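PDB 5FHY: B-type flagellar hook-associated protein 2 from Pseudomonas aeruginosa, which caps the tip of the growing flagellar filament, promoting polymerization of flagellin monomers there and keeping exported subunits from leaking away unpolymerized. Local coordinates for residues I49-I54 with L148-A153; G65-S70 with V132-D137. One frame throughout, in Å; residues are numbered along the deposited sequence.

Contact 1 (I49-I54 with L148-A153); sequences IALQAI and LAFDPA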
loop_
_atom_site.group_PDB
_atom_site.type_symbol
_atom_site.label_atom_id
_atom_site.label_comp_id
_atom_site.label_asym_id
_atom_site.label_seq_id
_atom_site.Cartn_x
_atom_site.Cartn_y
_atom_site.Cartn_z
ATOM N N ILE B 49 0.149 -41.088 -44.542
ATOM C CA ILE B 49 -0.043 -42.510 -44.770
ATOM C C ILE B 49 0.853 -43.348 -43.877
ATOM O O ILE B 49 1.806 -42.846 -43.278
ATOM C CB ILE B 49 0.243 -42.882 -46.236
ATOM C CG1 ILE B 49 1.746 -42.820 -46.522
ATOM C CG2 ILE B 49 -0.523 -41.969 -47.180
ATOM C CD1 ILE B 49 2.136 -43.368 -47.868
ATOM N N ALA B 50 0.542 -44.635 -43.802
ATOM C CA ALA B 50 1.349 -45.581 -43.043
ATOM C C ALA B 50 1.609 -46.800 -43.912
ATOM O O ALA B 50 0.676 -47.413 -44.426
ATOM C CB ALA B 50 0.658 -45.975 -41.751
ATOM N N LEU B 51 2.877 -47.150 -44.081
ATOM C CA LEU B 51 3.238 -48.274 -44.941
ATOM C C LEU B 51 3.115 -49.581 -44.169
ATOM O O LEU B 51 2.740 -49.574 -42.999
ATOM C CB LEU B 51 4.650 -48.101 -45.509
ATOM C CG LEU B 51 4.923 -46.762 -46.202
ATOM C CD1 LEU B 51 6.364 -46.676 -46.666
ATOM C CD2 LEU B 51 3.955 -46.540 -47.367
ATOM N N GLN B 52 3.412 -50.698 -44.828
ATOM C CA GLN B 52 3.312 -52.005 -44.185
ATOM C C GLN B 52 4.221 -52.093 -42.969
ATOM O O GLN B 52 5.299 -51.496 -42.949
ATOM C CB GLN B 52 3.668 -53.127 -45.166
ATOM C CG GLN B 52 2.544 -53.531 -46.100
ATOM C CD GLN B 52 2.905 -54.712 -46.984
ATOM O OE1 GLN B 52 3.461 -55.706 -46.515
ATOM N NE2 GLN B 52 2.587 -54.608 -48.274
ATOM N N ALA B 53 3.780 -52.834 -41.956
ATOM C CA ALA B 53 4.587 -53.039 -40.761
ATOM C C ALA B 53 5.616 -54.112 -41.061
ATOM O O ALA B 53 5.309 -55.114 -41.704
ATOM C CB ALA B 53 3.725 -53.428 -39.574
ATOM N N ILE B 54 6.840 -53.897 -40.603
ATOM C CA ILE B 54 7.907 -54.849 -40.848
ATOM C C ILE B 54 8.136 -55.712 -39.615
ATOM O O ILE B 54 8.470 -55.205 -38.544
ATOM C CB ILE B 54 9.208 -54.130 -41.250
ATOM C CG1 ILE B 54 8.928 -53.131 -42.376
ATOM C CG2 ILE B 54 10.259 -55.131 -41.675
ATOM C CD1 ILE B 54 8.348 -53.768 -43.611
ATOM N N LEU B 148 6.809 -51.775 -49.440
ATOM C CA LEU B 148 6.767 -50.367 -49.059
ATOM C C LEU B 148 5.997 -49.549 -50.089
ATOM O O LEU B 148 5.937 -48.324 -50.000
ATOM C CB LEU B 148 8.178 -49.802 -48.894
ATOM C CG LEU B 148 9.033 -50.320 -47.737
ATOM C CD1 LEU B 148 10.288 -49.475 -47.599
ATOM C CD2 LEU B 148 8.246 -50.337 -46.433
ATOM N N ALA B 149 5.396 -50.232 -51.059
ATOM C CA ALA B 149 4.649 -49.546 -52.103
ATOM C C ALA B 149 3.320 -49.056 -51.542
ATOM O O ALA B 149 2.752 -49.668 -50.638
ATOM C CB ALA B 149 4.431 -50.462 -53.309
ATOM N N PHE B 150 2.834 -47.943 -52.076
ATOM C CA PHE B 150 1.586 -47.353 -51.615
ATOM C C PHE B 150 0.891 -46.649 -52.774
ATOM O O PHE B 150 1.414 -45.690 -53.343
ATOM C CB PHE B 150 1.847 -46.372 -50.463
ATOM C CG PHE B 150 0.600 -45.933 -49.727
ATOM C CD1 PHE B 150 0.173 -46.604 -48.589
ATOM C CD2 PHE B 150 -0.128 -44.833 -50.155
ATOM C CE1 PHE B 150 -0.964 -46.195 -47.906
ATOM C CE2 PHE B 150 -1.264 -44.426 -49.476
ATOM C CZ PHE B 150 -1.677 -45.106 -48.349
ATOM N N ASP B 151 -0.295 -47.129 -53.119
ATOM C CA ASP B 151 -1.076 -46.509 -54.176
ATOM C C ASP B 151 -2.363 -45.952 -53.571
ATOM O O ASP B 151 -3.262 -46.710 -53.207
ATOM C CB ASP B 151 -1.376 -47.518 -55.292
ATOM C CG ASP B 151 -2.159 -46.909 -56.438
ATOM O OD1 ASP B 151 -2.119 -45.670 -56.600
ATOM O OD2 ASP B 151 -2.814 -47.672 -57.180
ATOM N N PRO B 152 -2.445 -44.616 -53.457
ATOM C CA PRO B 152 -3.573 -43.872 -52.873
ATOM C C PRO B 152 -4.917 -44.184 -53.531
ATOM O O PRO B 152 -5.965 -43.967 -52.925
ATOM C CB PRO B 152 -3.183 -42.412 -53.116
ATOM C CG PRO B 152 -1.707 -42.431 -53.168
ATOM C CD PRO B 152 -1.342 -43.720 -53.840
ATOM N N ALA B 153 -4.882 -44.692 -54.757
ATOM C CA ALA B 153 -6.101 -45.045 -55.473
ATOM C C ALA B 153 -6.722 -46.320 -54.913
ATOM O O ALA B 153 -7.929 -46.532 -55.028
ATOM C CB ALA B 153 -5.818 -45.202 -56.961
HETATM O O HOH W 1 3.217 -50.096 -47.741
#
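The Phe150 ring meets Ile49 tip to tip. Over one face lies Ile49 CD1, 3.6 Å from the ring centroid and 18° off the ring normal, a CH-pi contact; it is displaced toward the rim on the CG-CD2 side. The other branch, Ile49 CG2, packs on CE2 of Phe150 at 3.4 Å. Leu51 CD2 and Ala50 O approach the ring obliquely, and the methyl also reaches Phe150 CB at 3.7 Å. The CB of Phe150 points toward 49-54, and CG stands anti to the backbone N (chi1 -168°).

The side chains of Leu51 and Leu148 cross at about a right angle, with Leu51 CD1 lying 4.1 Å from Leu148 CD2. The polar link is indirect: a water accepts from Gln52 N at 3.0 Å and donates to Ala149 O at 3.0 Å, bridging the two backbones.

The two segments bury 333 Å² between them, both sides summed. This is plain structural packing within this fragment of FliD: the loop segment 148-153, after strand 130-136, is set against strand 48-50, which pairs antiparallel with strands 114-121 and 165-166. Leu51 also packs on Leu117 and Leu119, while Phe150 touches Val132 of strand 130-136.

Contact 2 (G65-S70 with V132-D137); sequences GTLNIS and VEVSDD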
loop_
_atom_site.group_PDB
_atom_site.type_symbol
_atom_site.label_atom_id
_atom_site.label_comp_id
_atom_site.label_asym_id
_atom_site.label_seq_id
_atom_site.Cartn_x
_atom_site.Cartn_y
_atom_site.Cartn_z
ATOM N N GLY B 65 17.114 -51.762 -54.500
ATOM C CA GLY B 65 16.129 -51.222 -55.422
ATOM C C GLY B 65 16.027 -49.708 -55.405
ATOM O O GLY B 65 16.992 -49.021 -55.072
ATOM N N THR B 66 14.855 -49.187 -55.769
ATOM C CA THR B 66 14.642 -47.741 -55.842
ATOM C C THR B 66 13.269 -47.307 -55.314
ATOM O O THR B 66 12.259 -47.965 -55.567
ATOM C CB THR B 66 14.799 -47.222 -57.295
ATOM O OG1 THR B 66 15.923 -47.855 -57.919
ATOM C CG2 THR B 66 15.009 -45.711 -57.312
ATOM N N LEU B 67 13.238 -46.193 -54.586
ATOM C CA LEU B 67 11.981 -45.615 -54.116
ATOM C C LEU B 67 11.665 -44.306 -54.831
ATOM O O LEU B 67 12.443 -43.355 -54.770
ATOM C CB LEU B 67 12.012 -45.362 -52.604
ATOM C CG LEU B 67 12.033 -46.530 -51.617
ATOM C CD1 LEU B 67 11.581 -46.053 -50.244
ATOM C CD2 LEU B 67 11.185 -47.689 -52.102
ATOM N N ASN B 68 10.526 -44.258 -55.514
ATOM C CA ASN B 68 10.075 -43.016 -56.128
ATOM C C ASN B 68 8.822 -42.523 -55.428
ATOM O O ASN B 68 7.748 -43.113 -55.552
ATOM C CB ASN B 68 9.812 -43.195 -57.625
ATOM C CG ASN B 68 11.081 -43.461 -58.410
ATOM O OD1 ASN B 68 11.875 -42.553 -58.656
ATOM N ND2 ASN B 68 11.280 -44.710 -58.809
ATOM N N ILE B 69 8.972 -41.425 -54.697
ATOM C CA ILE B 69 7.897 -40.889 -53.879
ATOM C C ILE B 69 7.384 -39.602 -54.503
ATOM O O ILE B 69 8.166 -38.739 -54.888
ATOM C CB ILE B 69 8.368 -40.626 -52.433
ATOM C CG1 ILE B 69 8.862 -41.922 -51.785
ATOM C CG2 ILE B 69 7.257 -39.994 -51.608
ATOM C CD1 ILE B 69 9.475 -41.720 -50.414
ATOM N N SER B 70 6.070 -39.485 -54.640
ATOM C CA SER B 70 5.488 -38.275 -55.199
ATOM C C SER B 70 4.240 -37.876 -54.432
ATOM O O SER B 70 3.604 -38.704 -53.787
ATOM C CB SER B 70 5.157 -38.470 -56.681
ATOM O OG SER B 70 4.460 -39.687 -56.892
ATOM N N VAL B 132 3.934 -43.929 -53.217
ATOM C CA VAL B 132 5.216 -44.617 -53.157
ATOM C C VAL B 132 5.284 -45.731 -54.198
ATOM O O VAL B 132 4.517 -46.695 -54.136
ATOM C CB VAL B 132 5.478 -45.215 -51.764
ATOM C CG1 VAL B 132 6.854 -45.874 -51.730
ATOM C CG2 VAL B 132 5.369 -44.138 -50.687
ATOM N N GLU B 133 6.190 -45.581 -55.161
ATOM C CA GLU B 133 6.431 -46.601 -56.179
ATOM C C GLU B 133 7.748 -47.334 -55.907
ATOM O O GLU B 133 8.753 -46.705 -55.577
ATOM C CB GLU B 133 6.457 -45.966 -57.571
ATOM C CG GLU B 133 5.080 -45.664 -58.150
ATOM C CD GLU B 133 5.125 -44.688 -59.319
ATOM O OE1 GLU B 133 5.938 -43.740 -59.278
ATOM O OE2 GLU B 133 4.339 -44.865 -60.275
ATOM N N VAL B 134 7.747 -48.659 -56.047
ATOM C CA VAL B 134 8.913 -49.460 -55.675
ATOM C C VAL B 134 9.378 -50.401 -56.787
ATOM O O VAL B 134 8.606 -51.226 -57.275
ATOM C CB VAL B 134 8.632 -50.320 -54.428
ATOM C CG1 VAL B 134 9.839 -51.208 -54.124
ATOM C CG2 VAL B 134 8.284 -49.446 -53.230
ATOM N N SER B 135 10.643 -50.273 -57.175
ATOM C CA SER B 135 11.294 -51.255 -58.038
ATOM C C SER B 135 12.238 -52.103 -57.190
ATOM O O SER B 135 13.233 -51.601 -56.673
ATOM C CB SER B 135 12.057 -50.578 -59.178
ATOM O OG SER B 135 11.173 -50.015 -60.130
ATOM N N ASP B 136 11.933 -53.389 -57.057
ATOM C CA ASP B 136 12.676 -54.256 -56.146
ATOM C C ASP B 136 13.610 -55.212 -56.882
ATOM O O ASP B 136 13.175 -55.981 -57.737
ATOM C CB ASP B 136 11.700 -55.054 -55.273
ATOM C CG ASP B 136 12.403 -55.900 -54.227
ATOM O OD1 ASP B 136 13.590 -55.642 -53.949
ATOM O OD2 ASP B 136 11.763 -56.828 -53.685
ATOM N N ASP B 137 14.898 -55.160 -56.551
ATOM C CA ASP B 137 15.880 -56.026 -57.198
ATOM C C ASP B 137 15.681 -57.483 -56.786
ATOM O O ASP B 137 16.201 -58.393 -57.429
ATOM C CB ASP B 137 17.309 -55.579 -56.873
ATOM C CG ASP B 137 17.654 -54.237 -57.488
ATOM O OD1 ASP B 137 16.961 -53.823 -58.441
ATOM O OD2 ASP B 137 18.626 -53.604 -57.028
#
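Gly65-Ser70 and Val132-Asp137 pair as antiparallel neighbours in a three-stranded sheet, where strand 65-71 is central, between 74-81 and 130-136. The strand axes approach to 4.8 Å, and their directions differ by 163°. Much of strand 65-71 falls within the flagellin hook IN motif.

Four backbone hydrogen bonds define the register, two for each hydrogen-bonded pair. In Thr66-Ser135, Thr66 N donates to Ser135 O at 3.0 Å and Ser135 N returns a bond to Thr66 O at 3.2 Å. In Asn68-Glu133, Asn68 N reaches Glu133 O at 3.0 Å, and Glu133 N donates to Asn68 O at 2.9 Å.

Apolar contacts belong to the non-hydrogen-bonded pairs. Leu67 and Val134 lie side by side, pointing the same way, and Val134 CG2, anti to the carbonyl carbon and beside the backbone N, meets Leu67 CD2 at 3.6 Å. Ile69 CG1 sits more loosely near Val132 CG2. Helix 88-98 packs on this face, with Met91 against Leu67 and Ile95 against Ile69. The opposite face carries the more polar set Thr66, Asn68, Glu133 and Ser135.

At the Gly65 end, OD2 of Asp137 comes within 3.5 Å of Gly65 N, but the angle is too poor for a hydrogen bond; OD2 is hydrogen-bonded to Ser64 OG. The backbone angles of Gly65 (phi 160°, psi -154°) call for glycine, since a CB would be jammed against the preceding carbonyl O, and its CA makes a CA-H...O contact with Ser135 O at 3.2 Å.

How the contacts relate
From the N terminus, the chain first lays down residues 49-54, which begin on strand 48-50, and then enters strand 65-71. The hairpin partner 74-81, helix 88-98 and strands 104-111 and 114-121 follow before strand 130-136 returns beside 65-71; contact 2 closes that loop. Residues 148-153 then come back to 49-54, so contact 1 closes a wider loop in which contact 2 is nested. The centres of the two contacts lie about 12 Å apart, and the contacts touch: Phe150 N lies 2.9 Å from Val132 O, a probable hydrogen bond. The loop segment 148-153 thus joins the sheet containing 48-50 to the edge strand 130-136 of the three-stranded sheet.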